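6-phospho-beta-glucosidase BglT (PDB 1UP7) hydrolyses cellobiose 6'-phosphate to glucose 6-phosphate and glucose, using NAD+ and a manganese ion as cofactors. Local coordinates at residues H2-V7 with E33-D38; T132-I137 with Y157-G162; S196-V201 with R237-P242; E226-W231 with Y243-L248. All coordinates share one frame; numbering follows the deposited sequence.

Interaction 1: residues H2-V7 with E33-D38; sequences HMRIAV and EVIFYD. With NAD (nicotinamide-adenine-dinucleotide), chain I.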
# COMPACT_ATOMS: atom_id res chain seq x y z
N HIS A 2 24.27 -20.09 29.53
CA HIS A 2 24.78 -21.27 28.83
C HIS A 2 24.06 -21.34 27.47
O HIS A 2 22.80 -21.31 27.42
CB HIS A 2 24.56 -22.55 29.66
CG HIS A 2 24.40 -23.80 28.84
ND1 HIS A 2 25.41 -24.74 28.72
CD2 HIS A 2 23.35 -24.28 28.13
CE1 HIS A 2 24.99 -25.74 27.96
NE2 HIS A 2 23.75 -25.49 27.58
N MET A 3 24.84 -21.46 26.40
CA MET A 3 24.37 -21.27 25.01
C MET A 3 24.75 -22.46 24.12
O MET A 3 25.91 -22.90 24.09
CB MET A 3 24.97 -19.99 24.44
CG MET A 3 24.20 -19.43 23.28
SD MET A 3 24.83 -20.02 21.68
CE MET A 3 25.95 -18.69 21.17
N ARG A 4 23.77 -22.96 23.38
CA ARG A 4 23.99 -24.13 22.55
C ARG A 4 23.60 -23.87 21.10
O ARG A 4 22.54 -23.32 20.84
CB ARG A 4 23.22 -25.33 23.11
CG ARG A 4 23.31 -26.53 22.18
CD ARG A 4 22.21 -27.52 22.31
NE ARG A 4 22.52 -28.52 23.32
CZ ARG A 4 21.84 -29.68 23.46
NH1 ARG A 4 20.80 -29.97 22.64
NH2 ARG A 4 22.20 -30.53 24.43
N ILE A 5 24.45 -24.28 20.17
CA ILE A 5 24.15 -24.21 18.73
C ILE A 5 23.93 -25.61 18.15
O ILE A 5 24.79 -26.48 18.30
CB ILE A 5 25.30 -23.51 17.96
CG1 ILE A 5 25.64 -22.11 18.51
CG2 ILE A 5 25.02 -23.47 16.44
CD1 ILE A 5 26.93 -21.55 17.86
N ALA A 6 22.79 -25.83 17.51
CA ALA A 6 22.57 -27.09 16.78
C ALA A 6 22.91 -26.93 15.30
O ALA A 6 22.63 -25.89 14.68
CB ALA A 6 21.12 -27.61 16.95
N VAL A 7 23.54 -27.96 14.74
CA VAL A 7 23.90 -28.00 13.34
C VAL A 7 23.24 -29.22 12.68
O VAL A 7 23.56 -30.37 13.01
CB VAL A 7 25.45 -28.05 13.12
CG1 VAL A 7 25.78 -28.14 11.62
CG2 VAL A 7 26.15 -26.89 13.76
N GLU A 33 28.26 -25.35 23.80
CA GLU A 33 28.29 -26.57 23.01
C GLU A 33 27.73 -26.40 21.60
O GLU A 33 26.86 -25.57 21.33
CB GLU A 33 27.62 -27.72 23.75
CG GLU A 33 26.24 -27.40 24.31
CD GLU A 33 25.66 -28.52 25.18
OE1 GLU A 33 26.38 -28.97 26.09
OE2 GLU A 33 24.50 -28.95 24.94
N VAL A 34 28.30 -27.18 20.69
CA VAL A 34 27.77 -27.35 19.36
C VAL A 34 27.36 -28.81 19.20
O VAL A 34 28.18 -29.72 19.39
CB VAL A 34 28.77 -26.88 18.28
CG1 VAL A 34 28.16 -27.03 16.90
CG2 VAL A 34 29.13 -25.39 18.53
N ILE A 35 26.09 -29.02 18.91
CA ILE A 35 25.58 -30.37 18.74
C ILE A 35 25.18 -30.63 17.28
O ILE A 35 24.53 -29.79 16.63
CB ILE A 35 24.44 -30.65 19.72
CG1 ILE A 35 24.05 -32.13 19.66
CG2 ILE A 35 23.26 -29.79 19.38
CD1 ILE A 35 23.37 -32.63 20.96
N PHE A 36 25.56 -31.81 16.80
CA PHE A 36 25.43 -32.17 15.40
C PHE A 36 24.41 -33.28 15.22
O PHE A 36 24.40 -34.23 15.99
CB PHE A 36 26.80 -32.61 14.83
CG PHE A 36 27.82 -31.52 14.79
CD1 PHE A 36 27.88 -30.65 13.69
CD2 PHE A 36 28.69 -31.32 15.85
CE1 PHE A 36 28.83 -29.61 13.63
CE2 PHE A 36 29.64 -30.28 15.83
CZ PHE A 36 29.72 -29.42 14.69
N TYR A 37 23.56 -33.13 14.20
CA TYR A 37 22.65 -34.17 13.78
C TYR A 37 22.77 -34.35 12.27
O TYR A 37 22.90 -33.36 11.53
CB TYR A 37 21.19 -33.85 14.18
CG TYR A 37 20.25 -34.82 13.53
CD1 TYR A 37 20.26 -36.16 13.91
CD2 TYR A 37 19.44 -34.44 12.47
CE1 TYR A 37 19.46 -37.10 13.31
CE2 TYR A 37 18.61 -35.38 11.84
CZ TYR A 37 18.63 -36.72 12.27
OH TYR A 37 17.84 -37.68 11.67
N ASP A 38 22.71 -35.61 11.83
CA ASP A 38 22.69 -35.98 10.40
C ASP A 38 21.95 -37.34 10.28
O ASP A 38 22.03 -38.16 11.18
CB ASP A 38 24.13 -36.16 9.88
CG ASP A 38 24.28 -35.87 8.38
OD1 ASP A 38 23.85 -36.70 7.53
OD2 ASP A 38 24.82 -34.82 7.96
PA NAD I . 25.55 -32.35 1.34
O1A NAD I . 25.08 -33.29 0.31
O2A NAD I . 26.96 -32.64 1.90
O5B NAD I . 24.44 -32.46 2.52
C5B NAD I . 24.78 -32.08 3.83
C4B NAD I . 24.36 -33.17 4.82
O4B NAD I . 22.94 -33.19 4.96
C3B NAD I . 24.77 -34.58 4.44
O3B NAD I . 25.66 -35.06 5.44
C2B NAD I . 23.47 -35.38 4.42
O2B NAD I . 23.63 -36.68 4.98
C1B NAD I . 22.61 -34.53 5.34
N9A NAD I . 21.17 -34.71 5.18
C8A NAD I . 20.42 -34.99 4.05
N7A NAD I . 19.13 -35.02 4.44
C5A NAD I . 19.02 -34.72 5.75
C6A NAD I . 17.96 -34.62 6.63
N6A NAD I . 16.70 -34.82 6.24
N1A NAD I . 18.21 -34.30 7.96
C2A NAD I . 19.51 -34.11 8.40
N3A NAD I . 20.55 -34.24 7.52
C4A NAD I . 20.31 -34.54 6.23
O3 NAD I . 25.48 -30.89 0.68
PN NAD I . 26.26 -29.56 1.10
O1N NAD I . 27.04 -29.21 -0.11
O2N NAD I . 26.91 -29.64 2.39
O5D NAD I . 25.09 -28.49 1.33
C5D NAD I . 23.92 -28.72 2.09
C4D NAD I . 22.88 -27.66 1.69
O4D NAD I . 23.32 -26.33 1.96
C3D NAD I . 22.57 -27.69 0.20
O3D NAD I . 21.19 -27.50 0.11
C2D NAD I . 23.32 -26.50 -0.38
O2D NAD I . 22.74 -25.93 -1.54
C1D NAD I . 23.43 -25.53 0.78
N1N NAD I . 24.78 -24.98 0.86
C2N NAD I . 25.39 -25.11 2.09
C3N NAD I . 26.66 -24.63 2.31
C7N NAD I . 27.27 -24.82 3.68
O7N NAD I . 27.98 -23.79 4.35
N7N NAD I . 27.11 -26.01 4.28
C4N NAD I . 27.32 -24.03 1.24
C5N NAD I . 26.71 -23.88 -0.03
C6N NAD I . 25.42 -24.38 -0.21
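E33 OE2 is gripped by two nitrogens of R4. R4 NE donates to E33 OE2 at 2.6 Å and meets its anti lone pair. R4 NH2 donates to the same E33 OE2 at 2.8 Å. The guanidinium and carboxylate planes are 20° apart, and OE2 lies in the guanidinium plane, so this salt bridge is side-on and nearly flat. A bend at chi3 of R4 (-89°) sets NE beside E33 OE2. I35 CD1 lies over one face of the guanidinium, offset toward its rim. R4 NH1 is held separately by G69 O and A70 O.

The two strands are neighbours in the parallel sheet of the Rossmann fold, joined as a beta-alpha-beta unit through helix 15-25. I5 N donates to E33 O, I35 N to I5 O, V7 N to I35 O and Y37 N to V7 O. On the face opposite R4, V7 and F36 run alongside each other, with V7 CB 3.6 Å from F36 CD1. V7 CG2 meets V34 CG1 at 3.7 Å. Helix 15-25 packs on this face. Beyond strand 33-37, D38 binds the adenosine ribose of NAD: O2B donates to D38 OD1 at 2.6 Å and O3B to D38 OD2.

Interaction 2: residues T132-I137 with Y157-G162; sequences TSNATI and YEKFIG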
# COMPACT_ATOMS: atom_id res chain seq x y z
N THR A 132 9.61 -26.79 20.93
CA THR A 132 10.61 -27.00 21.98
C THR A 132 11.36 -25.71 22.34
O THR A 132 10.89 -24.94 23.21
CB THR A 132 11.60 -28.15 21.61
OG1 THR A 132 12.13 -27.95 20.30
CG2 THR A 132 10.86 -29.49 21.48
N SER A 133 12.48 -25.45 21.67
CA SER A 133 13.39 -24.37 22.04
C SER A 133 12.96 -23.00 21.53
O SER A 133 13.43 -21.98 22.02
CB SER A 133 14.79 -24.67 21.50
OG SER A 133 14.78 -24.87 20.08
N ASN A 134 12.12 -22.97 20.51
CA ASN A 134 11.89 -21.72 19.81
C ASN A 134 13.21 -20.98 19.45
O ASN A 134 13.34 -19.77 19.64
CB ASN A 134 10.94 -20.83 20.62
CG ASN A 134 9.79 -20.32 19.79
OD1 ASN A 134 9.87 -19.22 19.22
ND2 ASN A 134 8.74 -21.16 19.63
N ALA A 135 14.20 -21.75 18.98
CA ALA A 135 15.49 -21.21 18.57
C ALA A 135 15.34 -20.36 17.31
O ALA A 135 14.36 -20.49 16.57
CB ALA A 135 16.42 -22.36 18.29
N THR A 136 16.35 -19.53 17.06
CA THR A 136 16.51 -18.88 15.78
C THR A 136 17.08 -19.90 14.83
O THR A 136 18.11 -20.52 15.10
CB THR A 136 17.44 -17.69 15.90
OG1 THR A 136 16.75 -16.67 16.62
CG2 THR A 136 17.72 -17.07 14.52
N ILE A 137 16.43 -20.08 13.69
CA ILE A 137 16.98 -20.95 12.67
C ILE A 137 17.74 -20.14 11.64
O ILE A 137 17.20 -19.18 11.11
CB ILE A 137 15.89 -21.81 11.99
CG1 ILE A 137 15.17 -22.69 13.00
CG2 ILE A 137 16.51 -22.69 10.89
CD1 ILE A 137 13.74 -23.11 12.59
N TYR A 157 6.73 -18.83 11.03
CA TYR A 157 7.73 -18.90 12.08
C TYR A 157 8.71 -17.75 11.89
O TYR A 157 9.49 -17.75 10.93
CB TYR A 157 8.44 -20.25 12.03
CG TYR A 157 9.33 -20.49 13.22
CD1 TYR A 157 8.78 -20.84 14.46
CD2 TYR A 157 10.70 -20.33 13.12
CE1 TYR A 157 9.59 -21.05 15.56
CE2 TYR A 157 11.52 -20.55 14.21
CZ TYR A 157 10.97 -20.90 15.42
OH TYR A 157 11.80 -21.09 16.51
N GLU A 158 8.66 -16.78 12.80
CA GLU A 158 9.35 -15.51 12.61
C GLU A 158 10.88 -15.64 12.58
O GLU A 158 11.54 -15.04 11.74
CB GLU A 158 8.94 -14.49 13.68
CG GLU A 158 9.72 -13.20 13.47
CD GLU A 158 9.23 -12.02 14.29
OE1 GLU A 158 8.80 -12.21 15.47
OE2 GLU A 158 9.30 -10.88 13.73
N LYS A 159 11.43 -16.43 13.49
CA LYS A 159 12.87 -16.55 13.66
C LYS A 159 13.49 -17.56 12.73
O LYS A 159 14.16 -18.51 13.17
CB LYS A 159 13.20 -16.90 15.11
CG LYS A 159 13.04 -15.71 16.05
CD LYS A 159 12.12 -16.02 17.15
CE LYS A 159 12.89 -16.27 18.42
NZ LYS A 159 13.50 -17.61 18.35
N PHE A 160 13.29 -17.34 11.43
CA PHE A 160 13.92 -18.15 10.41
C PHE A 160 14.62 -17.19 9.46
O PHE A 160 13.98 -16.39 8.75
CB PHE A 160 12.87 -18.96 9.69
CG PHE A 160 13.42 -19.96 8.70
CD1 PHE A 160 13.83 -19.56 7.41
CD2 PHE A 160 13.52 -21.32 9.04
CE1 PHE A 160 14.30 -20.48 6.49
CE2 PHE A 160 14.01 -22.28 8.10
CZ PHE A 160 14.39 -21.86 6.84
N ILE A 161 15.95 -17.28 9.46
CA ILE A 161 16.76 -16.37 8.69
C ILE A 161 17.47 -17.10 7.58
O ILE A 161 18.30 -17.97 7.85
CB ILE A 161 17.80 -15.68 9.61
CG1 ILE A 161 17.10 -15.03 10.80
CG2 ILE A 161 18.61 -14.67 8.83
CD1 ILE A 161 18.09 -14.42 11.86
N GLY A 162 17.14 -16.74 6.34
CA GLY A 162 17.74 -17.36 5.17
C GLY A 162 19.04 -16.68 4.84
O GLY A 162 19.14 -15.44 4.82
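Y157 and N134 run antiparallel past one another, with the ring and amide planes 51° apart. The Y157 hydroxyl goes past the amide to the backbone: OH donates to A135 O at 2.6 Å, and that oxygen lies at the ring edge, near the ring plane. In Y157, chi1 of -170° sets CG anti to the backbone N; the hydroxyl ends at the loop before strand 136-139. The N134 amide has its own partner, as ND2 donates to R130 O.

K159 crosses both N134 and T136 at about a right angle. Its chain is bent at chi2, chi3 and chi4. NZ donates to N134 O at 2.5 Å from above the carbonyl plane. The backbone of K159 forms an inverse gamma turn, and its carbonyl accepts from I137 N at 2.8 Å.

I137 crosses Y157 at about a right angle and F160 at a slant. Its CD1 touches Y157 CE2 at 3.8 Å, while its CG2 meets F160 CE2 at 3.8 Å. I137 and F160 form a parallel bridge, and I161 N donates to I137 O at 2.8 Å. T136 CG2 meets I161 CD1 on the other face.

The pair belongs to the beta-alpha-beta unit at one edge of the Rossmann sheet. Helix 144-155 packs on F160, helix 109-131 on Y157 and I137, and helix 296-308 on I161. Strand 76-79 flanks strand 136-139.

Interaction 3: residues S196-V201 with R237-P242; sequences SFIEKV and RLIVNP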
# COMPACT_ATOMS: atom_id res chain seq x y z
N SER A 196 19.73 -11.14 -7.18
CA SER A 196 19.95 -9.94 -6.42
C SER A 196 20.78 -8.95 -7.22
O SER A 196 21.45 -9.33 -8.20
CB SER A 196 20.64 -10.29 -5.10
OG SER A 196 21.94 -10.85 -5.33
N PHE A 197 20.70 -7.69 -6.79
CA PHE A 197 21.18 -6.56 -7.56
C PHE A 197 21.83 -5.58 -6.60
O PHE A 197 21.35 -5.37 -5.49
CB PHE A 197 20.02 -5.92 -8.33
CG PHE A 197 19.28 -6.90 -9.21
CD1 PHE A 197 18.27 -7.72 -8.68
CD2 PHE A 197 19.64 -7.04 -10.55
CE1 PHE A 197 17.61 -8.64 -9.47
CE2 PHE A 197 18.97 -7.94 -11.36
CZ PHE A 197 17.95 -8.75 -10.82
N ILE A 198 22.95 -4.99 -7.01
CA ILE A 198 23.56 -3.94 -6.22
C ILE A 198 23.47 -2.66 -7.03
O ILE A 198 23.90 -2.61 -8.20
CB ILE A 198 25.04 -4.30 -5.85
CG1 ILE A 198 25.08 -5.55 -4.97
CG2 ILE A 198 25.76 -3.12 -5.14
CD1 ILE A 198 26.46 -6.18 -4.81
N GLU A 199 22.92 -1.64 -6.40
CA GLU A 199 22.68 -0.37 -7.04
C GLU A 199 23.72 0.66 -6.62
O GLU A 199 24.12 1.51 -7.43
CB GLU A 199 21.25 0.10 -6.71
CG GLU A 199 20.68 1.17 -7.63
CD GLU A 199 19.16 1.27 -7.52
OE1 GLU A 199 18.50 0.33 -7.05
OE2 GLU A 199 18.62 2.31 -7.91
N LYS A 200 24.14 0.59 -5.36
CA LYS A 200 25.10 1.55 -4.80
C LYS A 200 26.13 0.84 -3.93
O LYS A 200 25.81 -0.13 -3.25
CB LYS A 200 24.40 2.67 -3.98
CG LYS A 200 23.24 3.38 -4.74
CD LYS A 200 23.46 4.87 -4.93
CE LYS A 200 23.67 5.27 -6.41
NZ LYS A 200 24.71 6.41 -6.51
N VAL A 201 27.35 1.34 -3.96
CA VAL A 201 28.40 0.84 -3.09
C VAL A 201 29.03 1.98 -2.33
O VAL A 201 29.45 2.97 -2.92
CB VAL A 201 29.51 0.08 -3.84
CG1 VAL A 201 30.57 -0.38 -2.84
CG2 VAL A 201 28.96 -1.13 -4.53
N ARG A 237 23.21 -0.50 -15.39
CA ARG A 237 23.68 0.23 -14.21
C ARG A 237 23.34 -0.43 -12.86
O ARG A 237 23.02 0.22 -11.88
CB ARG A 237 23.24 1.71 -14.22
CG ARG A 237 23.91 2.54 -15.28
CD ARG A 237 23.91 4.04 -14.97
NE ARG A 237 25.14 4.49 -14.30
CZ ARG A 237 26.31 3.82 -14.25
NH1 ARG A 237 26.45 2.62 -14.82
NH2 ARG A 237 27.36 4.34 -13.62
N LEU A 238 23.45 -1.75 -12.84
CA LEU A 238 23.30 -2.55 -11.64
C LEU A 238 24.40 -3.61 -11.65
O LEU A 238 24.77 -4.17 -12.72
CB LEU A 238 21.94 -3.30 -11.59
CG LEU A 238 20.59 -2.57 -11.55
CD1 LEU A 238 19.40 -3.56 -11.64
CD2 LEU A 238 20.49 -1.74 -10.28
N ILE A 239 24.95 -3.90 -10.48
CA ILE A 239 25.84 -5.04 -10.39
C ILE A 239 24.95 -6.22 -10.07
O ILE A 239 24.16 -6.19 -9.14
CB ILE A 239 26.97 -4.88 -9.33
CG1 ILE A 239 27.93 -3.76 -9.70
CG2 ILE A 239 27.78 -6.18 -9.18
CD1 ILE A 239 28.37 -2.95 -8.55
N VAL A 240 25.07 -7.26 -10.87
CA VAL A 240 24.10 -8.32 -10.90
C VAL A 240 24.65 -9.61 -10.27
O VAL A 240 25.81 -9.96 -10.43
CB VAL A 240 23.60 -8.54 -12.35
CG1 VAL A 240 24.56 -9.44 -13.21
CG2 VAL A 240 22.25 -9.09 -12.33
N ASN A 241 23.84 -10.31 -9.50
CA ASN A 241 24.21 -11.66 -9.03
C ASN A 241 24.58 -12.53 -10.25
O ASN A 241 23.89 -12.52 -11.25
CB ASN A 241 23.04 -12.27 -8.25
CG ASN A 241 23.39 -13.59 -7.51
OD1 ASN A 241 23.84 -14.58 -8.11
ND2 ASN A 241 23.12 -13.62 -6.21
N PRO A 242 25.68 -13.26 -10.17
CA PRO A 242 26.16 -14.07 -11.33
C PRO A 242 25.12 -15.08 -11.80
O PRO A 242 25.12 -15.46 -12.97
CB PRO A 242 27.40 -14.82 -10.77
CG PRO A 242 27.79 -14.10 -9.50
CD PRO A 242 26.53 -13.41 -8.97
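F197 runs alongside V240 in the same direction, and its ring meets V240 CG2 through CE2 at 3.6 Å. F197 CD2 also touches L238 CD1 at 3.7 Å, where the two side chains cross at a slant. Strand 239-240 is a short antiparallel partner of strand 195-203, in a sheet of the family 4 C-terminal domain. F197 and V240 form a non-hydrogen-bonded pair.

I198 and I239 form the hydrogen-bonded pair. I198 N donates to I239 O at 2.7 Å, and I239 N donates back to I198 O at 2.8 Å. Both bonds lie in the plane of the accepting carbonyl. The CB atoms of I198 and I239 meet on the face opposite F197. The other methyl of L238, CD2, rests on E199 CG at 3.9 Å. Helix 355-376 packs on F197 and L238, and helix 166-177 on I198.

At the end nearest the active site, N241 N donates to S196 O at 2.9 Å. The N241 side chain is divided between two partners. OD1 accepts from the backbone N of Y243, the catalytic proton acceptor. S196 OG is also hydrogen-bonded to Y189 OH. N241 ND2 donates to S196 OG at 3.1 Å, with OG exactly in the amide plane.

Interaction 4: residues E226-W231 with Y243-L248; sequences EDFPTW and YLRYYL. With G6P (6-O-phosphono-alpha-D-glucopyranose), chain J.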
# COMPACT_ATOMS: atom_id res chain seq x y z
N GLU A 226 31.58 -15.85 -20.44
CA GLU A 226 30.43 -15.93 -19.56
C GLU A 226 30.12 -14.69 -18.73
O GLU A 226 29.17 -14.68 -17.97
CB GLU A 226 30.65 -17.03 -18.54
CG GLU A 226 29.98 -18.34 -18.87
CD GLU A 226 30.54 -19.45 -18.02
OE1 GLU A 226 30.05 -19.66 -16.86
OE2 GLU A 226 31.50 -20.09 -18.51
N ASP A 227 30.94 -13.67 -18.82
CA ASP A 227 30.70 -12.46 -18.05
C ASP A 227 29.92 -11.47 -18.87
O ASP A 227 30.02 -11.42 -20.10
CB ASP A 227 32.07 -11.84 -17.72
CG ASP A 227 32.92 -12.77 -16.88
OD1 ASP A 227 32.33 -13.72 -16.30
OD2 ASP A 227 34.16 -12.65 -16.76
N PHE A 228 29.17 -10.65 -18.16
CA PHE A 228 28.43 -9.61 -18.82
C PHE A 228 29.43 -8.66 -19.42
O PHE A 228 30.41 -8.32 -18.78
CB PHE A 228 27.54 -8.98 -17.79
CG PHE A 228 26.58 -9.91 -17.24
CD1 PHE A 228 26.91 -10.67 -16.11
CD2 PHE A 228 25.33 -10.06 -17.83
CE1 PHE A 228 25.99 -11.58 -15.56
CE2 PHE A 228 24.39 -10.95 -17.31
CZ PHE A 228 24.71 -11.71 -16.15
N PRO A 229 29.25 -8.32 -20.67
CA PRO A 229 30.15 -7.35 -21.32
C PRO A 229 30.00 -5.95 -20.71
O PRO A 229 29.04 -5.68 -19.97
CB PRO A 229 29.75 -7.44 -22.79
CG PRO A 229 28.40 -8.08 -22.81
CD PRO A 229 28.21 -8.86 -21.56
N THR A 230 30.97 -5.09 -20.97
CA THR A 230 30.98 -3.74 -20.43
C THR A 230 29.72 -2.92 -20.73
O THR A 230 29.22 -2.23 -19.85
CB THR A 230 32.29 -3.02 -20.92
OG1 THR A 230 33.44 -3.70 -20.36
CG2 THR A 230 32.38 -1.57 -20.38
N TRP A 231 29.20 -3.01 -21.95
CA TRP A 231 28.02 -2.25 -22.32
C TRP A 231 26.82 -2.58 -21.40
O TRP A 231 25.96 -1.74 -21.14
CB TRP A 231 27.76 -2.51 -23.79
CG TRP A 231 27.44 -3.93 -24.12
CD1 TRP A 231 28.27 -4.86 -24.70
CD2 TRP A 231 26.19 -4.58 -23.90
NE1 TRP A 231 27.59 -6.04 -24.87
CE2 TRP A 231 26.31 -5.89 -24.39
CE3 TRP A 231 24.96 -4.17 -23.39
CZ2 TRP A 231 25.26 -6.78 -24.38
CZ3 TRP A 231 23.93 -5.05 -23.35
CH2 TRP A 231 24.08 -6.35 -23.85
N TYR A 243 24.21 -15.46 -10.92
CA TYR A 243 23.11 -16.36 -11.27
C TYR A 243 22.15 -15.78 -12.29
O TYR A 243 21.36 -16.54 -12.87
CB TYR A 243 22.32 -16.73 -10.03
CG TYR A 243 22.94 -17.86 -9.24
CD1 TYR A 243 24.03 -17.62 -8.37
CD2 TYR A 243 22.44 -19.17 -9.35
CE1 TYR A 243 24.60 -18.68 -7.64
CE2 TYR A 243 23.00 -20.22 -8.65
CZ TYR A 243 24.06 -19.98 -7.79
OH TYR A 243 24.61 -21.03 -7.09
N LEU A 244 22.20 -14.46 -12.49
CA LEU A 244 21.38 -13.82 -13.49
C LEU A 244 21.77 -14.30 -14.88
O LEU A 244 21.00 -14.17 -15.79
CB LEU A 244 21.44 -12.28 -13.39
CG LEU A 244 20.24 -11.61 -12.71
CD1 LEU A 244 18.84 -12.13 -13.18
CD2 LEU A 244 20.37 -11.75 -11.17
N ARG A 245 22.97 -14.85 -15.00
CA ARG A 245 23.45 -15.37 -16.28
C ARG A 245 22.48 -16.40 -16.85
O ARG A 245 22.34 -16.50 -18.06
CB ARG A 245 24.80 -16.07 -16.12
CG ARG A 245 26.02 -15.18 -16.21
CD ARG A 245 27.32 -15.96 -15.85
NE ARG A 245 26.97 -16.93 -14.79
CZ ARG A 245 27.66 -18.01 -14.46
NH1 ARG A 245 28.78 -18.33 -15.13
NH2 ARG A 245 27.23 -18.79 -13.46
N TYR A 246 21.82 -17.16 -15.98
CA TYR A 246 20.90 -18.23 -16.41
C TYR A 246 19.65 -17.68 -17.04
O TYR A 246 19.07 -18.33 -17.90
CB TYR A 246 20.51 -19.18 -15.26
CG TYR A 246 21.70 -19.93 -14.69
CD1 TYR A 246 22.27 -20.99 -15.38
CD2 TYR A 246 22.26 -19.55 -13.46
CE1 TYR A 246 23.39 -21.66 -14.87
CE2 TYR A 246 23.37 -20.20 -12.94
CZ TYR A 246 23.94 -21.24 -13.66
OH TYR A 246 25.05 -21.89 -13.14
N TYR A 247 19.26 -16.48 -16.62
CA TYR A 247 18.15 -15.76 -17.19
C TYR A 247 18.54 -14.99 -18.43
O TYR A 247 17.90 -15.17 -19.44
CB TYR A 247 17.58 -14.81 -16.16
CG TYR A 247 16.94 -15.52 -15.01
CD1 TYR A 247 17.72 -15.95 -13.93
CD2 TYR A 247 15.58 -15.73 -14.97
CE1 TYR A 247 17.16 -16.58 -12.86
CE2 TYR A 247 14.98 -16.34 -13.88
CZ TYR A 247 15.78 -16.77 -12.83
OH TYR A 247 15.23 -17.38 -11.75
N LEU A 248 19.61 -14.18 -18.36
CA LEU A 248 19.93 -13.21 -19.40
C LEU A 248 20.89 -13.76 -20.46
O LEU A 248 21.05 -13.19 -21.54
CB LEU A 248 20.49 -11.95 -18.76
CG LEU A 248 19.44 -11.16 -17.99
CD1 LEU A 248 20.21 -10.39 -16.99
CD2 LEU A 248 18.58 -10.25 -18.91
C1 G6P J . 27.53 -20.50 -4.68
C2 G6P J . 26.06 -20.26 -4.24
C3 G6P J . 25.60 -21.38 -3.32
C4 G6P J . 25.69 -22.68 -4.11
C5 G6P J . 27.16 -22.92 -4.48
C6 G6P J . 27.30 -24.19 -5.31
O1 G6P J . 28.04 -19.52 -5.61
O2 G6P J . 25.85 -19.01 -3.57
O3 G6P J . 24.29 -21.17 -2.78
O4 G6P J . 25.09 -23.75 -3.38
O5 G6P J . 27.71 -21.82 -5.24
O6 G6P J . 28.55 -24.82 -5.07
P G6P J . 28.73 -26.40 -5.31
O1P G6P J . 30.10 -26.75 -4.77
O2P G6P J . 28.67 -26.84 -6.77
O3P G6P J . 27.65 -27.09 -4.52
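R245 and E226 are brought together by their side-chain torsions. R245 has CG anti to its carbonyl carbon (chi1 -87°), and a bend at chi3 (-35°) places NE, which donates to P242 O. E226 is extended beyond CG. NH1 of R245 and OE1 of E226 form a salt bridge at 2.5 Å. OE1 lies at the guanidinium edge, near its plane, and the carboxylate and guanidinium planes are 17° apart. E226 OE1 also pairs with K256 NZ, so two cations share this oxygen, which would favour the charged carboxylate.

The aliphatic part of R245 packs on F228. Its CG is 3.7 Å from F228 CE1, and the two side chains cross at a slant. F228 CZ approaches L244 CB at 4.3 Å, and F228 CE2 approaches L248 CD1 at 4.2 Å. V396 of a second subunit packs on both F228 and L248.

The loop before helix 230-236 thus packs against the short helix 245-248. The Y243 side chain leaves on the side away from the loop; its OH is 3.3 Å from C2 of the bound glucose 6-phosphate. Segment 243-248 thus begins at the family 4 glycosidase active site, where Y243 is the proton acceptor.

Interactions 1 and 2 lie in the same parallel Rossmann sheet. Their centres are 14 Å apart and strand 76-79 runs between them. Interaction 1 ends at the NAD ribose; the F160 side chain of interaction 2 is about 11 Å from NAD. Interactions 3 and 4 lie in the C-terminal family region, centres 12 Å apart, and touch: V240 CG1 meets F228 CE1 at 3.5 Å. Their segments alternate along the chain, and N241 and P242 join strand 239-240 to Y243. The N241 side chain is about 5 Å from that of the manganese ligand H194 and about 7 Å from glucose 6-phosphate. The centres of interactions 1 and 4 are 40 Å apart.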